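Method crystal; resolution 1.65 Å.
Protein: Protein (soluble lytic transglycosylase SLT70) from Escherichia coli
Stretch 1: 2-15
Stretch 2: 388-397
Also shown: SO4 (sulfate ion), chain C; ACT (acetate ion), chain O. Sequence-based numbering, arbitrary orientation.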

# COMPACT_ATOMS: atom_id res chain seq x y z
N SER A 2 -32.72 -2.94 -27.39
CA SER A 2 -32.79 -3.25 -25.97
C SER A 2 -31.38 -3.30 -25.43
O SER A 2 -30.41 -3.39 -26.19
N LEU A 3 -31.27 -3.23 -24.11
CA LEU A 3 -29.97 -3.31 -23.45
C LEU A 3 -29.29 -4.63 -23.84
O LEU A 3 -28.10 -4.67 -24.12
N ASP A 4 -30.07 -5.71 -23.88
CA ASP A 4 -29.52 -7.00 -24.23
C ASP A 4 -28.93 -7.01 -25.65
O ASP A 4 -27.82 -7.52 -25.86
N GLU A 5 -29.65 -6.43 -26.62
CA GLU A 5 -29.14 -6.36 -28.00
C GLU A 5 -27.91 -5.46 -28.08
O GLU A 5 -26.96 -5.76 -28.81
N GLN A 6 -27.94 -4.35 -27.35
CA GLN A 6 -26.80 -3.42 -27.34
C GLN A 6 -25.54 -4.12 -26.81
O GLN A 6 -24.43 -3.87 -27.30
N ARG A 7 -25.70 -4.97 -25.81
CA ARG A 7 -24.57 -5.71 -25.24
C ARG A 7 -23.85 -6.52 -26.32
O ARG A 7 -22.61 -6.50 -26.40
N SER A 8 -24.61 -7.23 -27.15
CA SER A 8 -24.01 -8.02 -28.23
C SER A 8 -23.27 -7.11 -29.21
O SER A 8 -22.13 -7.40 -29.58
N ARG A 9 -23.91 -6.01 -29.61
CA ARG A 9 -23.28 -5.07 -30.56
C ARG A 9 -22.03 -4.44 -29.95
O ARG A 9 -21.05 -4.21 -30.66
N TYR A 10 -22.03 -4.25 -28.63
CA TYR A 10 -20.87 -3.66 -27.95
C TYR A 10 -19.67 -4.60 -28.04
O TYR A 10 -18.56 -4.19 -28.40
N ALA A 11 -19.88 -5.87 -27.69
CA ALA A 11 -18.80 -6.85 -27.77
C ALA A 11 -18.32 -6.99 -29.22
O ALA A 11 -17.11 -7.07 -29.49
N GLN A 12 -19.25 -6.93 -30.16
CA GLN A 12 -18.92 -7.08 -31.57
C GLN A 12 -18.14 -5.90 -32.14
O GLN A 12 -17.19 -6.10 -32.92
N ILE A 13 -18.48 -4.68 -31.73
CA ILE A 13 -17.76 -3.52 -32.24
C ILE A 13 -16.32 -3.51 -31.70
O ILE A 13 -15.40 -3.12 -32.40
N LYS A 14 -16.14 -3.97 -30.47
CA LYS A 14 -14.80 -4.03 -29.87
C LYS A 14 -13.95 -5.08 -30.58
O LYS A 14 -12.76 -4.87 -30.80
N GLN A 15 -14.57 -6.20 -30.94
CA GLN A 15 -13.87 -7.26 -31.67
C GLN A 15 -13.41 -6.70 -33.03
O GLN A 15 -12.27 -6.92 -33.43
N VAL A 388 -21.62 1.30 -14.39
CA VAL A 388 -21.04 0.33 -13.46
C VAL A 388 -21.62 -1.05 -13.73
O VAL A 388 -20.88 -2.03 -13.82
N ARG A 389 -22.94 -1.11 -13.92
CA ARG A 389 -23.61 -2.38 -14.20
C ARG A 389 -23.04 -3.05 -15.46
O ARG A 389 -22.73 -4.24 -15.45
N GLU A 390 -22.86 -2.28 -16.53
CA GLU A 390 -22.32 -2.84 -17.76
C GLU A 390 -20.88 -3.30 -17.58
O GLU A 390 -20.52 -4.36 -18.05
N LEU A 391 -20.08 -2.47 -16.91
CA LEU A 391 -18.67 -2.83 -16.69
C LEU A 391 -18.54 -4.13 -15.89
O LEU A 391 -17.73 -4.99 -16.23
N MET A 392 -19.40 -4.31 -14.89
CA MET A 392 -19.37 -5.53 -14.09
C MET A 392 -19.85 -6.72 -14.93
O MET A 392 -19.31 -7.82 -14.84
N TYR A 393 -20.83 -6.47 -15.81
CA TYR A 393 -21.35 -7.52 -16.68
C TYR A 393 -20.23 -8.08 -17.57
O TYR A 393 -20.15 -9.28 -17.80
N TRP A 394 -19.33 -7.20 -18.02
CA TRP A 394 -18.21 -7.61 -18.87
C TRP A 394 -16.96 -8.01 -18.08
O TRP A 394 -15.90 -8.25 -18.67
N ASN A 395 -17.07 -8.08 -16.75
CA ASN A 395 -15.95 -8.44 -15.88
C ASN A 395 -14.77 -7.48 -16.01
O ASN A 395 -13.60 -7.89 -15.97
N LEU A 396 -15.08 -6.21 -16.22
CA LEU A 396 -14.07 -5.16 -16.34
C LEU A 396 -13.98 -4.51 -14.96
O LEU A 396 -14.26 -3.32 -14.78
N ASP A 397 -13.57 -5.31 -13.97
CA ASP A 397 -13.50 -4.84 -12.60
C ASP A 397 -12.64 -3.62 -12.33
O ASP A 397 -13.01 -2.79 -11.51

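Packing of the N-terminal helix (3-15) of SLT70 against residues 388-397, the end of a second helix and the turn after it. The helix axes cross at 58° and come no closer than 12.4 Å, so long side chains fill the gap; 489 Å² is buried, both sides summed. Ser2 stays outside the contact and caps the first helix: its side chain (chi1 p) accepts from the backbone, Glu5 N to Ser2 OG 3.1 Å. Leu3 (t, p) points toward the second stretch, and its methyl lies over one face of the Arg389 guanidinium, Leu3 CD2 to Arg389 NH1 3.6 Å. Asp4 (chi1 t) starts away from the contact, but its carboxylate reaches a water, Asp4 OD1 to water 1 2.9 Å, which also accepts from Arg7 (Arg7 NH1 to water 1 3.0 Å) and hydrogen-bonds Tyr393 (Tyr393 OH to water 1 3.0 Å).

Arg7 (m, t, t) is the centre of the interface, with the largest covered area. Its extended chain carries the guanidinium to Glu390, whose chi1 and chi2, both m, bring the carboxylate round from a sideways start. The two planar groups meet in a two-pronged salt bridge, Arg7 NE to Glu390 OE1 2.9 Å and Arg7 NH2 to Glu390 OE2 2.9 Å. The same guanidinium lies flat on the Tyr393 ring (chi1 t), centres 3.8 Å apart and planes at 12°, a cation-pi stack that leaves its edge free for hydrogen bonds. A sulfate ion, probably from the crystallisation liquor, uses that edge: Arg7 NH1 to SO4 O4 and Arg7 NH2 to SO4 O3 are both 2.8 Å. Arg389, extended with three t angles, binds the same ion, Arg389 NE to SO4 O3 3.1 Å and Arg389 NH2 to SO4 O2 3.0 Å; the anion thus offsets the like charges at Arg7 NH2 and Arg389 NE, 3.7 Å apart.

Further along, Trp394 (chi1 m) faces the helix. The backbone oxygen of Arg7 meets the edge of the indole, Arg7 O to Trp394 CZ2 3.2 Å. Tyr10 (chi1 t) packs obliquely on it, Tyr10 CD2 to Trp394 CE2 4.0 Å, and Ala11 adds its methyl, Ala11 CB to Trp394 CH2 3.8 Å. Lys14 (m, t, p, t) closes the row, with Lys14 NZ 4.2 Å from Leu396 CD1. An acetate joins this end, accepting from Tyr10 OH to ACT OXT at 2.6 Å and from Lys14 NZ to ACT OXT at 2.8 Å, while Leu396 CD1 approaches ACT C at 3.4 Å.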

# COMPACT_ATOMS: atom_id res chain seq x y z
CB SER A 2 -33.44 -4.62 -25.74
OG SER A 2 -32.60 -5.68 -26.20
CB LEU A 3 -30.13 -3.26 -21.93
CG LEU A 3 -28.83 -3.33 -21.13
CD1 LEU A 3 -27.98 -2.12 -21.48
CD2 LEU A 3 -29.13 -3.35 -19.62
CB ASP A 4 -30.58 -8.09 -24.08
CG ASP A 4 -30.01 -9.48 -24.30
OD1 ASP A 4 -29.42 -10.05 -23.36
OD2 ASP A 4 -30.14 -9.98 -25.43
CB GLU A 5 -30.21 -5.86 -28.95
CG GLU A 5 -31.22 -6.94 -29.28
CD GLU A 5 -32.30 -6.47 -30.22
OE1 GLU A 5 -31.98 -5.85 -31.27
OE2 GLU A 5 -33.47 -6.73 -29.91
CB GLN A 6 -27.12 -2.20 -26.48
CG GLN A 6 -28.16 -1.29 -27.14
CD GLN A 6 -28.84 -0.34 -26.17
OE1 GLN A 6 -28.50 -0.29 -24.98
NE2 GLN A 6 -29.78 0.45 -26.68
CB ARG A 7 -25.04 -6.61 -24.09
CG ARG A 7 -25.24 -5.82 -22.82
CD ARG A 7 -25.92 -6.66 -21.76
NE ARG A 7 -25.91 -5.98 -20.47
CZ ARG A 7 -26.34 -6.52 -19.34
NH1 ARG A 7 -26.86 -7.75 -19.35
NH2 ARG A 7 -26.28 -5.83 -18.20
CB SER A 8 -25.08 -8.83 -29.00
OG SER A 8 -25.66 -9.84 -28.19
CB ARG A 9 -24.26 -3.99 -31.02
CG ARG A 9 -25.46 -4.55 -31.78
CD ARG A 9 -26.10 -3.50 -32.67
NE ARG A 9 -26.50 -2.27 -31.98
CZ ARG A 9 -27.57 -2.16 -31.20
NH1 ARG A 9 -28.30 -3.23 -30.91
NH2 ARG A 9 -27.85 -1.00 -30.63
CB TYR A 10 -21.20 -3.35 -26.48
CG TYR A 10 -20.11 -2.57 -25.76
CD1 TYR A 10 -19.88 -1.23 -26.06
CD2 TYR A 10 -19.32 -3.19 -24.79
CE1 TYR A 10 -18.88 -0.52 -25.41
CE2 TYR A 10 -18.32 -2.47 -24.13
CZ TYR A 10 -18.11 -1.14 -24.45
OH TYR A 10 -17.11 -0.43 -23.81
CB ALA A 11 -19.28 -8.20 -27.24
CB GLN A 12 -20.19 -7.39 -32.38
CG GLN A 12 -20.73 -8.80 -32.04
CD GLN A 12 -22.23 -8.96 -32.23
OE1 GLN A 12 -22.95 -8.00 -32.56
NE2 GLN A 12 -22.73 -10.18 -32.00
CB ILE A 13 -18.51 -2.18 -31.97
CG1 ILE A 13 -17.98 -1.09 -32.91
CG2 ILE A 13 -18.36 -1.74 -30.52
CD1 ILE A 13 -18.75 0.23 -32.79
CB LYS A 14 -14.90 -4.35 -28.37
CG LYS A 14 -15.34 -3.16 -27.55
CD LYS A 14 -15.70 -3.57 -26.12
CE LYS A 14 -14.50 -4.13 -25.36
NZ LYS A 14 -14.88 -4.41 -23.93
CB GLN A 15 -14.81 -8.44 -31.87
CG GLN A 15 -14.24 -9.61 -32.67
CD GLN A 15 -15.26 -10.75 -32.83
OE1 GLN A 15 -16.38 -10.53 -33.31
NE2 GLN A 15 -14.87 -11.95 -32.43
CB VAL A 388 -21.31 0.74 -11.98
CG1 VAL A 388 -20.92 -0.41 -11.02
CG2 VAL A 388 -20.49 1.99 -11.64
CB ARG A 389 -25.12 -2.16 -14.36
CG ARG A 389 -25.90 -3.40 -14.78
CD ARG A 389 -27.39 -3.10 -14.93
NE ARG A 389 -28.13 -4.28 -15.39
CZ ARG A 389 -29.35 -4.25 -15.94
NH1 ARG A 389 -30.00 -3.10 -16.12
NH2 ARG A 389 -29.93 -5.38 -16.32
CB GLU A 390 -22.39 -1.83 -18.92
CG GLU A 390 -23.81 -1.53 -19.36
CD GLU A 390 -24.65 -2.79 -19.47
OE1 GLU A 390 -24.33 -3.61 -20.35
OE2 GLU A 390 -25.58 -3.00 -18.65
CB LEU A 391 -17.95 -1.67 -16.01
CG LEU A 391 -17.80 -0.41 -16.88
CD1 LEU A 391 -17.37 0.76 -16.00
CD2 LEU A 391 -16.79 -0.67 -18.02
CB MET A 392 -20.20 -5.35 -12.80
CG MET A 392 -19.60 -4.35 -11.81
SD MET A 392 -17.89 -4.77 -11.35
CE MET A 392 -18.18 -6.19 -10.29
CB TYR A 393 -22.48 -6.99 -17.56
CG TYR A 393 -23.02 -8.05 -18.49
CD1 TYR A 393 -23.83 -9.07 -18.00
CD2 TYR A 393 -22.71 -8.04 -19.85
CE1 TYR A 393 -24.32 -10.06 -18.85
CE2 TYR A 393 -23.20 -9.02 -20.71
CZ TYR A 393 -24.01 -10.02 -20.20
OH TYR A 393 -24.53 -10.99 -21.02
CB TRP A 394 -17.84 -6.49 -19.85
CG TRP A 394 -18.95 -6.13 -20.81
CD1 TRP A 394 -19.58 -4.93 -20.91
CD2 TRP A 394 -19.53 -6.99 -21.81
NE1 TRP A 394 -20.52 -4.98 -21.91
CE2 TRP A 394 -20.51 -6.23 -22.48
CE3 TRP A 394 -19.31 -8.32 -22.20
CZ2 TRP A 394 -21.29 -6.75 -23.53
CZ3 TRP A 394 -20.08 -8.84 -23.25
CH2 TRP A 394 -21.06 -8.06 -23.90
CB ASN A 395 -15.53 -9.90 -16.14
CG ASN A 395 -16.65 -10.88 -15.84
OD1 ASN A 395 -17.21 -10.88 -14.75
ND2 ASN A 395 -17.04 -11.67 -16.83
CB LEU A 396 -14.50 -4.13 -17.41
CG LEU A 396 -14.61 -4.72 -18.83
CD1 LEU A 396 -15.27 -3.73 -19.80
CD2 LEU A 396 -13.22 -5.11 -19.32
CB ASP A 397 -13.14 -5.99 -11.64
CG ASP A 397 -14.20 -7.09 -11.61
OD1 ASP A 397 -14.32 -7.82 -12.60
OD2 ASP A 397 -14.90 -7.27 -10.59
S SO4 C . -27.45 -8.13 -15.51
O1 SO4 C . -26.77 -9.12 -14.67
O2 SO4 C . -28.76 -7.78 -14.93
O3 SO4 C . -26.61 -6.92 -15.59
O4 SO4 C . -27.68 -8.72 -16.84
C ACT O . -14.42 -1.29 -21.95
O ACT O . -13.26 -1.69 -21.76
OXT ACT O . -15.22 -1.88 -22.70
CH3 ACT O . -14.90 -0.05 -21.21
O HOH W 1 -27.24 -9.74 -21.55